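Local structure of protein GLB-12 (4BJA) at residues A[90-95]-A[125-130]; A[135-138]-A[143-146]; A[147-152]-A[198-203]. The protein is a heme-binding globin of Caenorhabditis elegans, essential for reproduction and linked to redox signalling, and it may also bind oxygen as other globins do. The protein carries 1 engineered substitution. One frame throughout, in Å; residues are numbered along the deposited sequence.

Interaction 1 (A[90-95]-A[125-130]). With HEM (protoporphyrin IX containing Fe), chain B; SO4 (sulfate ion), chain C; ACT (acetate ion), chain E.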
loop_
_atom_site.group_PDB
_atom_site.type_symbol
_atom_site.label_atom_id
_atom_site.label_comp_id
_atom_site.label_asym_id
_atom_site.label_seq_id
_atom_site.Cartn_x
_atom_site.Cartn_y
_atom_site.Cartn_z
ATOM N N GLY A 90 0.084 4.741 -29.892
ATOM C CA GLY A 90 -0.922 5.765 -29.754
ATOM C C GLY A 90 -2.064 5.176 -28.908
ATOM O O GLY A 90 -2.669 5.902 -28.126
ATOM N N GLY A 91 -2.317 3.864 -29.021
ATOM C CA GLY A 91 -3.420 3.226 -28.231
ATOM C C GLY A 91 -3.085 3.296 -26.754
ATOM O O GLY A 91 -3.958 3.555 -25.898
ATOM N N HIS A 92 -1.821 3.058 -26.447
ATOM C CA HIS A 92 -1.433 3.042 -25.058
ATOM C C HIS A 92 -1.501 4.424 -24.446
ATOM O O HIS A 92 -1.825 4.564 -23.252
ATOM C CB HIS A 92 -0.043 2.459 -24.882
ATOM C CG HIS A 92 0.186 1.988 -23.490
ATOM N ND1 HIS A 92 0.904 2.717 -22.568
ATOM C CD2 HIS A 92 -0.306 0.911 -22.828
ATOM C CE1 HIS A 92 0.895 2.074 -21.404
ATOM N NE2 HIS A 92 0.167 0.981 -21.534
ATOM N N ILE A 93 -1.075 5.439 -25.209
ATOM C CA ILE A 93 -1.192 6.809 -24.776
ATOM C C ILE A 93 -2.668 7.178 -24.446
ATOM O O ILE A 93 -2.960 7.757 -23.390
ATOM C CB ILE A 93 -0.604 7.771 -25.825
ATOM C CG1 ILE A 93 0.955 7.675 -25.761
ATOM C CG2 ILE A 93 -1.111 9.179 -25.583
ATOM C CD1 ILE A 93 1.576 8.091 -27.073
ATOM N N LEU A 94 -3.594 6.784 -25.324
ATOM C CA LEU A 94 -5.005 7.014 -25.090
ATOM C C LEU A 94 -5.452 6.299 -23.790
ATOM O O LEU A 94 -6.140 6.894 -22.943
ATOM C CB LEU A 94 -5.797 6.445 -26.268
ATOM C CG LEU A 94 -7.308 6.395 -26.015
ATOM C CD1 LEU A 94 -7.799 7.818 -26.086
ATOM C CD2 LEU A 94 -7.982 5.458 -27.025
ATOM N N ARG A 95 -5.054 5.046 -23.638
ATOM C CA ARG A 95 -5.503 4.205 -22.494
ATOM C C ARG A 95 -4.970 4.759 -21.186
ATOM O O ARG A 95 -5.694 4.804 -20.168
ATOM C CB ARG A 95 -5.071 2.739 -22.656
ATOM C CG ARG A 95 -5.842 1.996 -23.792
ATOM C CD ARG A 95 -5.056 0.781 -24.274
ATOM N NE ARG A 95 -5.821 -0.193 -25.089
ATOM C CZ ARG A 95 -6.097 -0.047 -26.385
ATOM N NH1 ARG A 95 -5.722 1.056 -27.032
ATOM N NH2 ARG A 95 -6.773 -0.991 -27.033
ATOM N N ARG A 125 -3.461 -6.353 -12.889
ATOM C CA ARG A 125 -3.721 -7.749 -13.246
ATOM C C ARG A 125 -3.781 -7.960 -14.750
ATOM O O ARG A 125 -3.305 -8.988 -15.238
ATOM C CB ARG A 125 -5.066 -8.233 -12.630
ATOM C CG ARG A 125 -5.068 -8.221 -11.106
ATOM C CD ARG A 125 -6.233 -9.066 -10.530
ATOM N NE ARG A 125 -7.501 -8.716 -11.162
ATOM C CZ ARG A 125 -8.318 -7.752 -10.741
ATOM N NH1 ARG A 125 -8.020 -7.018 -9.668
ATOM N NH2 ARG A 125 -9.460 -7.528 -11.391
ATOM N N SER A 126 -4.330 -6.983 -15.480
ATOM C CA SER A 126 -4.561 -7.142 -16.896
ATOM C C SER A 126 -3.256 -7.155 -17.668
ATOM O O SER A 126 -3.169 -7.713 -18.774
ATOM C CB SER A 126 -5.437 -6.015 -17.412
ATOM O OG SER A 126 -5.327 -5.938 -18.820
ATOM N N HIS A 127 -2.244 -6.539 -17.094
ATOM C CA HIS A 127 -0.932 -6.496 -17.784
ATOM C C HIS A 127 -0.216 -7.819 -17.819
ATOM O O HIS A 127 0.778 -7.957 -18.545
ATOM C CB HIS A 127 -0.054 -5.349 -17.195
ATOM C CG HIS A 127 -0.395 -3.997 -17.761
ATOM N ND1 HIS A 127 -1.511 -3.287 -17.382
ATOM C CD2 HIS A 127 0.224 -3.240 -18.703
ATOM C CE1 HIS A 127 -1.566 -2.148 -18.056
ATOM N NE2 HIS A 127 -0.532 -2.111 -18.882
ATOM N N VAL A 128 -0.682 -8.800 -17.037
ATOM C CA VAL A 128 -0.056 -10.109 -17.033
ATOM C C VAL A 128 -0.215 -10.760 -18.424
ATOM O O VAL A 128 0.567 -11.632 -18.798
ATOM C CB VAL A 128 -0.624 -10.987 -15.921
ATOM C CG1 VAL A 128 -0.100 -12.413 -16.015
ATOM C CG2 VAL A 128 -0.281 -10.375 -14.526
ATOM N N ARG A 129 -1.200 -10.291 -19.188
ATOM C CA ARG A 129 -1.447 -10.780 -20.561
ATOM C C ARG A 129 -0.372 -10.321 -21.566
ATOM O O ARG A 129 -0.287 -10.866 -22.685
ATOM C CB ARG A 129 -2.809 -10.293 -21.084
ATOM C CG ARG A 129 -4.032 -10.681 -20.231
ATOM C CD ARG A 129 -5.359 -10.512 -21.001
ATOM N NE ARG A 129 -5.967 -11.804 -21.357
ATOM C CZ ARG A 129 -6.758 -12.520 -20.547
ATOM N NH1 ARG A 129 -7.047 -12.082 -19.321
ATOM N NH2 ARG A 129 -7.255 -13.683 -20.957
ATOM N N GLN A 130 0.389 -9.292 -21.192
ATOM C CA GLN A 130 1.474 -8.768 -22.021
ATOM C C GLN A 130 2.681 -9.643 -21.831
ATOM O O GLN A 130 3.274 -9.673 -20.764
ATOM C CB GLN A 130 1.808 -7.308 -21.672
ATOM C CG GLN A 130 0.643 -6.316 -21.798
ATOM C CD GLN A 130 -0.149 -6.440 -23.104
ATOM O OE1 GLN A 130 0.387 -6.844 -24.133
ATOM N NE2 GLN A 130 -1.427 -6.056 -23.063
HETATM C CHA HEM B . -2.855 -1.809 -21.899
HETATM C CHB HEM B . -2.293 1.526 -18.434
HETATM C CHC HEM B . 2.361 0.375 -18.075
HETATM C CHD HEM B . 1.965 -2.341 -22.032
HETATM C C1A HEM B . -3.098 -0.863 -20.963
HETATM C C2A HEM B . -4.410 -0.351 -20.606
HETATM C C3A HEM B . -4.218 0.571 -19.647
HETATM C C4A HEM B . -2.799 0.670 -19.382
HETATM C CMA HEM B . -5.274 1.443 -18.915
HETATM C CAA HEM B . -5.755 -0.841 -21.237
HETATM C CBA HEM B . -6.667 -1.479 -20.178
HETATM C CGA HEM B . -5.968 -2.650 -19.647
HETATM O O1A HEM B . -5.463 -3.469 -20.466
HETATM O O2A HEM B . -5.886 -2.713 -18.392
HETATM C C1B HEM B . -0.996 1.430 -18.022
HETATM C C2B HEM B . -0.445 2.105 -16.853
HETATM C C3B HEM B . 0.813 1.783 -16.755
HETATM C C4B HEM B . 1.132 0.908 -17.854
HETATM C CMB HEM B . -1.242 3.012 -15.902
HETATM C CAB HEM B . 1.752 2.264 -15.615
HETATM C CBB HEM B . 3.048 2.253 -15.803
HETATM C C1C HEM B . 2.653 -0.464 -19.096
HETATM C C2C HEM B . 3.957 -1.011 -19.375
HETATM C C3C HEM B . 3.855 -1.766 -20.454
HETATM C C4C HEM B . 2.491 -1.702 -20.931
HETATM C CMC HEM B . 5.216 -0.766 -18.509
HETATM C CAC HEM B . 5.031 -2.540 -21.095
HETATM C CBC HEM B . 4.731 -3.613 -21.805
HETATM C C1D HEM B . 0.666 -2.377 -22.394
HETATM C C2D HEM B . 0.174 -2.921 -23.625
HETATM C C3D HEM B . -1.312 -2.760 -23.574
HETATM C C4D HEM B . -1.590 -2.135 -22.312
HETATM C CMD HEM B . 0.972 -3.552 -24.788
HETATM C CAD HEM B . -2.326 -3.152 -24.665
HETATM C CBD HEM B . -2.703 -1.852 -25.394
HETATM C CGD HEM B . -1.589 -1.232 -26.236
HETATM O O1D HEM B . -0.634 -1.919 -26.657
HETATM O O2D HEM B . -1.687 -0.027 -26.502
HETATM N NA HEM B . -2.120 -0.209 -20.204
HETATM N NB HEM B . 0.005 0.685 -18.638
HETATM N NC HEM B . 1.791 -0.913 -20.073
HETATM N ND HEM B . -0.413 -1.904 -21.638
HETATM FE FE HEM B . -0.204 -0.577 -20.162
HETATM S S SO4 C . -6.381 -8.237 -6.317
HETATM O O1 SO4 C . -5.319 -8.862 -5.520
HETATM O O2 SO4 C . -5.727 -7.574 -7.433
HETATM O O3 SO4 C . -7.305 -9.250 -6.787
HETATM O O4 SO4 C . -7.137 -7.246 -5.532
HETATM C C ACT E . -4.735 -5.917 -25.055
HETATM O O ACT E . -4.599 -6.031 -23.833
HETATM O OXT ACT E . -5.515 -5.000 -25.397
HETATM C CH3 ACT E . -4.010 -6.851 -25.940
#
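The backbones carrying H92 and H127 stay well apart, their CA atoms 12.0 Å from each other, and the heme fills the space between helix 87-108 and the end of helix 113-126. Two imidazoles reach across it and meet at the iron. H92 NE2 binds the iron at 2.1 Å from one face of the porphyrin and H127 NE2 at 2.0 Å from the other, so the two nitrogens and the metal lie almost on one line. Histidine suits both places because its imidazole nitrogen is a strong ligand for heme iron. The rings are turned nearly perpendicular to each other: H92 lies along the line from NB to ND, H127 along that from NA to NC. With chi1 at -160°, CG of H92 is anti to its backbone N, and the ring is carried off the helix toward the metal. This is the bis-histidyl, six-coordinate form of the globin fold, in which H92 probably corresponds to the distal and H127 to the proximal histidine. The T123 carbonyl accepts a hydrogen bond from H127 ND1, which helps to fix the ring's rotation and would probably make it a more electron-rich ligand. On the H92 side the extended R95 chain lies against the heme, its CD 3.5 Å from HEM CAA. A weak bond of 3.3 Å runs from R95 NH1 to G91 O. A side chain at G91 would collide with that same NH1, so the lack of one suits the site. On the H127 side S126, in one of its two conformers, lies near a propionate, OG 3.0 Å from HEM O1A, while the Q130 amide lies against pyrrole D, its NE2 3.3 Å from HEM C3D.

Interaction 2 (A[135-138]-A[143-146]). With HEM (protoporphyrin IX containing Fe), chain B.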
loop_
_atom_site.group_PDB
_atom_site.type_symbol
_atom_site.label_atom_id
_atom_site.label_comp_id
_atom_site.label_asym_id
_atom_site.label_seq_id
_atom_site.Cartn_x
_atom_site.Cartn_y
_atom_site.Cartn_z
ATOM N N GLN A 135 7.178 -12.129 -18.874
ATOM C CA GLN A 135 8.552 -12.600 -18.883
ATOM C C GLN A 135 9.553 -11.714 -18.143
ATOM O O GLN A 135 10.442 -12.234 -17.479
ATOM C CB GLN A 135 9.034 -12.823 -20.338
ATOM C CG GLN A 135 8.664 -14.209 -20.868
ATOM C CD GLN A 135 9.686 -14.795 -21.854
ATOM O OE1 GLN A 135 10.709 -14.173 -22.177
ATOM N NE2 GLN A 135 9.400 -16.008 -22.341
ATOM N N ASN A 136 9.423 -10.392 -18.264
ATOM C CA ASN A 136 10.494 -9.490 -17.825
ATOM C C ASN A 136 10.243 -8.642 -16.595
ATOM O O ASN A 136 11.183 -8.139 -16.008
ATOM C CB ASN A 136 10.941 -8.586 -18.968
ATOM C CG ASN A 136 11.435 -9.396 -20.167
ATOM O OD1 ASN A 136 12.360 -10.192 -20.033
ATOM N ND2 ASN A 136 10.798 -9.231 -21.304
ATOM N N GLN A 137 8.974 -8.444 -16.238
ATOM C CA GLN A 137 8.662 -7.683 -15.031
ATOM C C GLN A 137 9.269 -8.353 -13.807
ATOM O O GLN A 137 9.019 -9.540 -13.575
ATOM C CB GLN A 137 7.148 -7.592 -14.858
ATOM C CG GLN A 137 6.714 -6.977 -13.493
ATOM C CD GLN A 137 7.000 -5.501 -13.408
ATOM O OE1 GLN A 137 7.527 -4.902 -14.350
ATOM N NE2 GLN A 137 6.646 -4.886 -12.266
ATOM N N ASN A 138 10.059 -7.607 -13.044
ATOM C CA ASN A 138 10.935 -8.206 -12.040
ATOM C C ASN A 138 11.389 -7.172 -11.017
ATOM O O ASN A 138 12.274 -6.353 -11.288
ATOM C CB ASN A 138 12.147 -8.852 -12.742
ATOM C CG ASN A 138 13.049 -9.623 -11.793
ATOM O OD1 ASN A 138 13.951 -10.353 -12.235
ATOM N ND2 ASN A 138 12.818 -9.481 -10.496
ATOM N N ASN A 143 11.396 -2.998 -12.699
ATOM C CA ASN A 143 9.939 -2.887 -12.541
ATOM C C ASN A 143 9.441 -1.870 -13.574
ATOM O O ASN A 143 9.675 -0.689 -13.419
ATOM C CB ASN A 143 9.638 -2.418 -11.105
ATOM C CG ASN A 143 8.172 -2.210 -10.861
ATOM O OD1 ASN A 143 7.399 -1.991 -11.793
ATOM N ND2 ASN A 143 7.765 -2.320 -9.591
ATOM N N TYR A 144 8.801 -2.336 -14.644
ATOM C CA TYR A 144 8.432 -1.465 -15.762
ATOM C C TYR A 144 7.321 -0.484 -15.394
ATOM O O TYR A 144 7.240 0.572 -15.983
ATOM C CB TYR A 144 8.067 -2.294 -17.032
ATOM C CG TYR A 144 9.276 -3.011 -17.585
ATOM C CD1 TYR A 144 10.141 -2.366 -18.466
ATOM C CD2 TYR A 144 9.566 -4.312 -17.184
ATOM C CE1 TYR A 144 11.255 -3.032 -18.965
ATOM C CE2 TYR A 144 10.691 -4.971 -17.665
ATOM C CZ TYR A 144 11.515 -4.320 -18.534
ATOM O OH TYR A 144 12.623 -4.993 -19.010
ATOM N N PHE A 145 6.466 -0.806 -14.412
ATOM C CA PHE A 145 5.493 0.173 -13.987
ATOM C C PHE A 145 6.193 1.322 -13.302
ATOM O O PHE A 145 5.841 2.498 -13.506
ATOM C CB PHE A 145 4.499 -0.470 -13.005
ATOM C CG PHE A 145 3.783 -1.656 -13.584
ATOM C CD1 PHE A 145 3.137 -1.544 -14.831
ATOM C CD2 PHE A 145 3.840 -2.898 -12.939
ATOM C CE1 PHE A 145 2.479 -2.671 -15.369
ATOM C CE2 PHE A 145 3.205 -4.003 -13.478
ATOM C CZ PHE A 145 2.530 -3.888 -14.694
ATOM N N GLU A 146 7.212 0.981 -12.500
ATOM C CA GLU A 146 7.998 1.989 -11.854
ATOM C C GLU A 146 8.805 2.839 -12.887
ATOM O O GLU A 146 8.845 4.067 -12.803
ATOM C CB GLU A 146 8.921 1.314 -10.842
ATOM C CG GLU A 146 9.780 2.291 -10.090
ATOM C CD GLU A 146 10.693 1.552 -9.150
ATOM O OE1 GLU A 146 11.699 0.999 -9.627
ATOM O OE2 GLU A 146 10.397 1.481 -7.938
HETATM C CHA HEM B . -2.855 -1.809 -21.899
HETATM C CHB HEM B . -2.293 1.526 -18.434
HETATM C CHC HEM B . 2.361 0.375 -18.075
HETATM C CHD HEM B . 1.965 -2.341 -22.032
HETATM C C1A HEM B . -3.098 -0.863 -20.963
HETATM C C2A HEM B . -4.410 -0.351 -20.606
HETATM C C3A HEM B . -4.218 0.571 -19.647
HETATM C C4A HEM B . -2.799 0.670 -19.382
HETATM C CMA HEM B . -5.274 1.443 -18.915
HETATM C CAA HEM B . -5.755 -0.841 -21.237
HETATM C CBA HEM B . -6.667 -1.479 -20.178
HETATM C CGA HEM B . -5.968 -2.650 -19.647
HETATM O O1A HEM B . -5.463 -3.469 -20.466
HETATM O O2A HEM B . -5.886 -2.713 -18.392
HETATM C C1B HEM B . -0.996 1.430 -18.022
HETATM C C2B HEM B . -0.445 2.105 -16.853
HETATM C C3B HEM B . 0.813 1.783 -16.755
HETATM C C4B HEM B . 1.132 0.908 -17.854
HETATM C CMB HEM B . -1.242 3.012 -15.902
HETATM C CAB HEM B . 1.752 2.264 -15.615
HETATM C CBB HEM B . 3.048 2.253 -15.803
HETATM C C1C HEM B . 2.653 -0.464 -19.096
HETATM C C2C HEM B . 3.957 -1.011 -19.375
HETATM C C3C HEM B . 3.855 -1.766 -20.454
HETATM C C4C HEM B . 2.491 -1.702 -20.931
HETATM C CMC HEM B . 5.216 -0.766 -18.509
HETATM C CAC HEM B . 5.031 -2.540 -21.095
HETATM C CBC HEM B . 4.731 -3.613 -21.805
HETATM C C1D HEM B . 0.666 -2.377 -22.394
HETATM C C2D HEM B . 0.174 -2.921 -23.625
HETATM C C3D HEM B . -1.312 -2.760 -23.574
HETATM C C4D HEM B . -1.590 -2.135 -22.312
HETATM C CMD HEM B . 0.972 -3.552 -24.788
HETATM C CAD HEM B . -2.326 -3.152 -24.665
HETATM C CBD HEM B . -2.703 -1.852 -25.394
HETATM C CGD HEM B . -1.589 -1.232 -26.236
HETATM O O1D HEM B . -0.634 -1.919 -26.657
HETATM O O2D HEM B . -1.687 -0.027 -26.502
HETATM N NA HEM B . -2.120 -0.209 -20.204
HETATM N NB HEM B . 0.005 0.685 -18.638
HETATM N NC HEM B . 1.791 -0.913 -20.073
HETATM N ND HEM B . -0.413 -1.904 -21.638
HETATM FE FE HEM B . -0.204 -0.577 -20.162
#
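Q137 reaches across to N143 and Y144, both ends of its amide in use. Its OE1 takes the backbone N-H of Y144 at 2.9 Å, in the carbonyl plane and on a lone pair, while its NE2 gives a nearly straight bond (171°) to N143 OD1 at 3.0 Å. CG stands anti to the backbone N (chi1 172°) and the chain bends at chi2, which brings the amide round to the start of helix 144-160. N143 is the N-cap of that helix: its OD1 also accepts from E146 N at 3.1 Å. The two donors approach from opposite faces of the carboxamide, whose plane is almost at right angles to that of Q137. Asparagine suits the cap because OD1 can serve the first turn while ND2 binds T204 OG1. Were Q137 replaced by alanine, the Y144 N-H would probably lose its acceptor and a gap open beside the F145 ring, whose CD2 lies 3.5 Å from Q137 NE2. This buried cluster contrasts with the looser margin at N136, partly exposed, where carbonyl O meets the edge of the Y144 ring at CE2, 3.6 Å away, and CB merely grazes it. The turn joins helix 131-136 to helix 144-160, probably the FG corner of the globin fold. Y144 stands edge-to-face with F132, F145 turns its ring edge to the heme and meets F207, and helix 185-214 holds the turn from behind through R211, which bonds Q137 O.

Interaction 3 (A[147-152]-A[198-203]). With HEM (protoporphyrin IX containing Fe), chain B.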
loop_
_atom_site.group_PDB
_atom_site.type_symbol
_atom_site.label_atom_id
_atom_site.label_comp_id
_atom_site.label_asym_id
_atom_site.label_seq_id
_atom_site.Cartn_x
_atom_site.Cartn_y
_atom_site.Cartn_z
ATOM N N ILE A 147 9.378 2.182 -13.890
ATOM C CA ILE A 147 10.174 2.888 -14.889
ATOM C C ILE A 147 9.274 3.930 -15.605
ATOM O O ILE A 147 9.635 5.102 -15.768
ATOM C CB ILE A 147 10.761 1.877 -15.895
ATOM C CG1 ILE A 147 11.904 1.090 -15.226
ATOM C CG2 ILE A 147 11.245 2.624 -17.200
ATOM C CD1 ILE A 147 12.366 -0.165 -15.916
ATOM N N VAL A 148 8.065 3.522 -15.980
ATOM C CA VAL A 148 7.175 4.425 -16.712
ATOM C C VAL A 148 6.725 5.557 -15.811
ATOM O O VAL A 148 6.772 6.764 -16.182
ATOM C CB VAL A 148 5.946 3.633 -17.249
ATOM C CG1 VAL A 148 4.870 4.570 -17.762
ATOM C CG2 VAL A 148 6.404 2.674 -18.412
ATOM N N ILE A 149 6.203 5.196 -14.630
ATOM C CA ILE A 149 5.635 6.237 -13.760
ATOM C C ILE A 149 6.716 7.174 -13.250
ATOM O O ILE A 149 6.463 8.348 -13.099
ATOM C CB ILE A 149 4.786 5.658 -12.628
ATOM C CG1 ILE A 149 3.578 5.023 -13.281
ATOM C CG2 ILE A 149 4.415 6.781 -11.617
ATOM C CD1 ILE A 149 2.580 6.008 -13.782
ATOM N N ASN A 150 7.944 6.670 -13.074
ATOM C CA ASN A 150 9.017 7.591 -12.661
ATOM C C ASN A 150 9.276 8.696 -13.688
ATOM O O ASN A 150 9.623 9.827 -13.311
ATOM C CB ASN A 150 10.299 6.815 -12.390
ATOM C CG ASN A 150 10.309 6.206 -11.047
ATOM O OD1 ASN A 150 9.417 6.485 -10.233
ATOM N ND2 ASN A 150 11.339 5.419 -10.750
ATOM N N VAL A 151 9.103 8.389 -14.984
ATOM C CA VAL A 151 9.261 9.455 -15.979
ATOM C C VAL A 151 8.130 10.463 -15.835
ATOM O O VAL A 151 8.352 11.683 -15.975
ATOM C CB VAL A 151 9.436 8.908 -17.416
ATOM C CG1 VAL A 151 9.687 10.108 -18.425
ATOM C CG2 VAL A 151 10.609 7.905 -17.451
ATOM N N PHE A 152 6.909 9.965 -15.533
ATOM C CA PHE A 152 5.848 10.889 -15.203
ATOM C C PHE A 152 6.144 11.752 -13.983
ATOM O O PHE A 152 5.858 12.943 -13.990
ATOM C CB PHE A 152 4.520 10.143 -15.082
ATOM C CG PHE A 152 3.927 9.851 -16.421
ATOM C CD1 PHE A 152 3.084 10.808 -17.049
ATOM C CD2 PHE A 152 4.263 8.669 -17.080
ATOM C CE1 PHE A 152 2.560 10.547 -18.323
ATOM C CE2 PHE A 152 3.756 8.385 -18.380
ATOM C CZ PHE A 152 2.904 9.337 -18.992
ATOM N N THR A 198 1.778 5.347 -5.170
ATOM C CA THR A 198 0.734 4.388 -4.799
ATOM C C THR A 198 0.215 3.664 -6.054
ATOM O O THR A 198 -0.080 2.474 -5.990
ATOM C CB THR A 198 -0.423 5.083 -4.035
ATOM O OG1 THR A 198 0.144 5.724 -2.876
ATOM C CG2 THR A 198 -1.460 4.079 -3.583
ATOM N N VAL A 199 0.121 4.371 -7.197
ATOM C CA VAL A 199 -0.243 3.673 -8.415
ATOM C C VAL A 199 0.809 2.603 -8.754
ATOM O O VAL A 199 0.483 1.446 -9.043
ATOM C CB VAL A 199 -0.427 4.660 -9.585
ATOM C CG1 VAL A 199 -0.589 3.884 -10.893
ATOM C CG2 VAL A 199 -1.682 5.586 -9.279
ATOM N N ILE A 200 2.085 2.961 -8.642
ATOM C CA ILE A 200 3.142 1.960 -8.890
ATOM C C ILE A 200 3.000 0.762 -7.957
ATOM O O ILE A 200 3.028 -0.376 -8.399
ATOM C CB ILE A 200 4.540 2.545 -8.662
ATOM C CG1 ILE A 200 4.825 3.611 -9.717
ATOM C CG2 ILE A 200 5.601 1.403 -8.804
ATOM C CD1 ILE A 200 6.092 4.491 -9.398
ATOM N N SER A 201 2.850 1.011 -6.654
ATOM C CA SER A 201 2.841 -0.120 -5.725
ATOM C C SER A 201 1.631 -1.040 -5.988
ATOM O O SER A 201 1.781 -2.264 -5.959
ATOM C CB SER A 201 2.869 0.356 -4.298
ATOM O OG SER A 201 1.645 0.935 -3.981
ATOM N N GLN A 202 0.454 -0.458 -6.266
ATOM C CA GLN A 202 -0.736 -1.305 -6.435
ATOM C C GLN A 202 -0.747 -2.025 -7.771
ATOM O O GLN A 202 -1.197 -3.182 -7.851
ATOM C CB GLN A 202 -1.998 -0.469 -6.229
ATOM C CG GLN A 202 -2.036 0.059 -4.792
ATOM C CD GLN A 202 -1.913 -1.089 -3.785
ATOM O OE1 GLN A 202 -2.800 -1.928 -3.695
ATOM N NE2 GLN A 202 -0.771 -1.163 -3.068
ATOM N N MET A 203 -0.206 -1.384 -8.819
ATOM C CA MET A 203 -0.089 -2.127 -10.072
ATOM C C MET A 203 0.954 -3.210 -9.947
ATOM O O MET A 203 0.738 -4.312 -10.439
ATOM C CB MET A 203 0.215 -1.215 -11.241
ATOM C CG MET A 203 -0.958 -0.343 -11.588
ATOM S SD MET A 203 -0.484 0.742 -12.919
ATOM C CE MET A 203 -0.519 -0.404 -14.279
HETATM C CHA HEM B . -2.855 -1.809 -21.899
HETATM C CHB HEM B . -2.293 1.526 -18.434
HETATM C CHC HEM B . 2.361 0.375 -18.075
HETATM C CHD HEM B . 1.965 -2.341 -22.032
HETATM C C1A HEM B . -3.098 -0.863 -20.963
HETATM C C2A HEM B . -4.410 -0.351 -20.606
HETATM C C3A HEM B . -4.218 0.571 -19.647
HETATM C C4A HEM B . -2.799 0.670 -19.382
HETATM C CMA HEM B . -5.274 1.443 -18.915
HETATM C CAA HEM B . -5.755 -0.841 -21.237
HETATM C CBA HEM B . -6.667 -1.479 -20.178
HETATM C CGA HEM B . -5.968 -2.650 -19.647
HETATM O O1A HEM B . -5.463 -3.469 -20.466
HETATM O O2A HEM B . -5.886 -2.713 -18.392
HETATM C C1B HEM B . -0.996 1.430 -18.022
HETATM C C2B HEM B . -0.445 2.105 -16.853
HETATM C C3B HEM B . 0.813 1.783 -16.755
HETATM C C4B HEM B . 1.132 0.908 -17.854
HETATM C CMB HEM B . -1.242 3.012 -15.902
HETATM C CAB HEM B . 1.752 2.264 -15.615
HETATM C CBB HEM B . 3.048 2.253 -15.803
HETATM C C1C HEM B . 2.653 -0.464 -19.096
HETATM C C2C HEM B . 3.957 -1.011 -19.375
HETATM C C3C HEM B . 3.855 -1.766 -20.454
HETATM C C4C HEM B . 2.491 -1.702 -20.931
HETATM C CMC HEM B . 5.216 -0.766 -18.509
HETATM C CAC HEM B . 5.031 -2.540 -21.095
HETATM C CBC HEM B . 4.731 -3.613 -21.805
HETATM C C1D HEM B . 0.666 -2.377 -22.394
HETATM C C2D HEM B . 0.174 -2.921 -23.625
HETATM C C3D HEM B . -1.312 -2.760 -23.574
HETATM C C4D HEM B . -1.590 -2.135 -22.312
HETATM C CMD HEM B . 0.972 -3.552 -24.788
HETATM C CAD HEM B . -2.326 -3.152 -24.665
HETATM C CBD HEM B . -2.703 -1.852 -25.394
HETATM C CGD HEM B . -1.589 -1.232 -26.236
HETATM O O1D HEM B . -0.634 -1.919 -26.657
HETATM O O2D HEM B . -1.687 -0.027 -26.502
HETATM N NA HEM B . -2.120 -0.209 -20.204
HETATM N NB HEM B . 0.005 0.685 -18.638
HETATM N NC HEM B . 1.791 -0.913 -20.073
HETATM N ND HEM B . -0.413 -1.904 -21.638
HETATM FE FE HEM B . -0.204 -0.577 -20.162
#
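I149 and I200 meet where helix 144-160 passes helix 185-214, and their CA atoms are 6.9 Å apart. Their side chains slide past each other in opposite directions: I149 CB rests 3.6 Å from I200 CG1, and I149 CG2 lies equally near I200 CD1. I200 holds CG1 beside its backbone N and then runs out extended (chi2 168°), which delivers its terminal methyl to the flank of I149. Branching at CB gives isoleucine a broad flank close to the helix, well suited to so near an approach. At the margin N150 crosses the I200 chain at about a right angle, its OD1 4.0 Å from I200 CD1.

The next shell is the heme. I149 turns its other branch to the porphyrin, CG1 lying 3.8 Å from HEM CBB, and V148 touches the same vinyl carbon through CB at 3.5 Å while its CG2 meets a heme methyl. From helix 185-214 the M203 chain, bent at chi3, brings CE to 3.6 Å from HEM C3B in one of its two conformers; a flexible, unbranched thioether can bend to lay its methyl against pyrrole B.

Farther out, F152 stacks on F96 and V148 packs on I61 of helix 50-65. Q202 OE1 accepts from W117 and R121, tying helix 185-214 to helix 113-126, and I200 also packs on E25 of the second subunit. The two long helices probably correspond to the G and H helices of the globin fold. No hydrogen bond joins these two segments: their hold is apolar, resting on close fit and burial, and this hydrocarbon lining suits the vinyl-bearing edge of the porphyrin, the propionates being bound elsewhere.

Overall arrangement
From the N terminus, interaction 1 comes first: 90-95, on helix 87-108, and 125-130, at the end of helix 113-126, close a largely helical loop of 29 residues around the heme. Interaction 2 follows after four intervening residues, closing the short turn of four residues from helix 131-136 into helix 144-160. Interaction 3 starts at the next residue of that helix and closes the longest loop, 45 residues, by pairing with helix 185-214. The three stand in series; none nests or crosses. They are tied in space nevertheless: all touch the heme, H127 packs on F145, and M203, in one conformer, comes near both, so the iron site, corner and long helices form one continuous heme pocket.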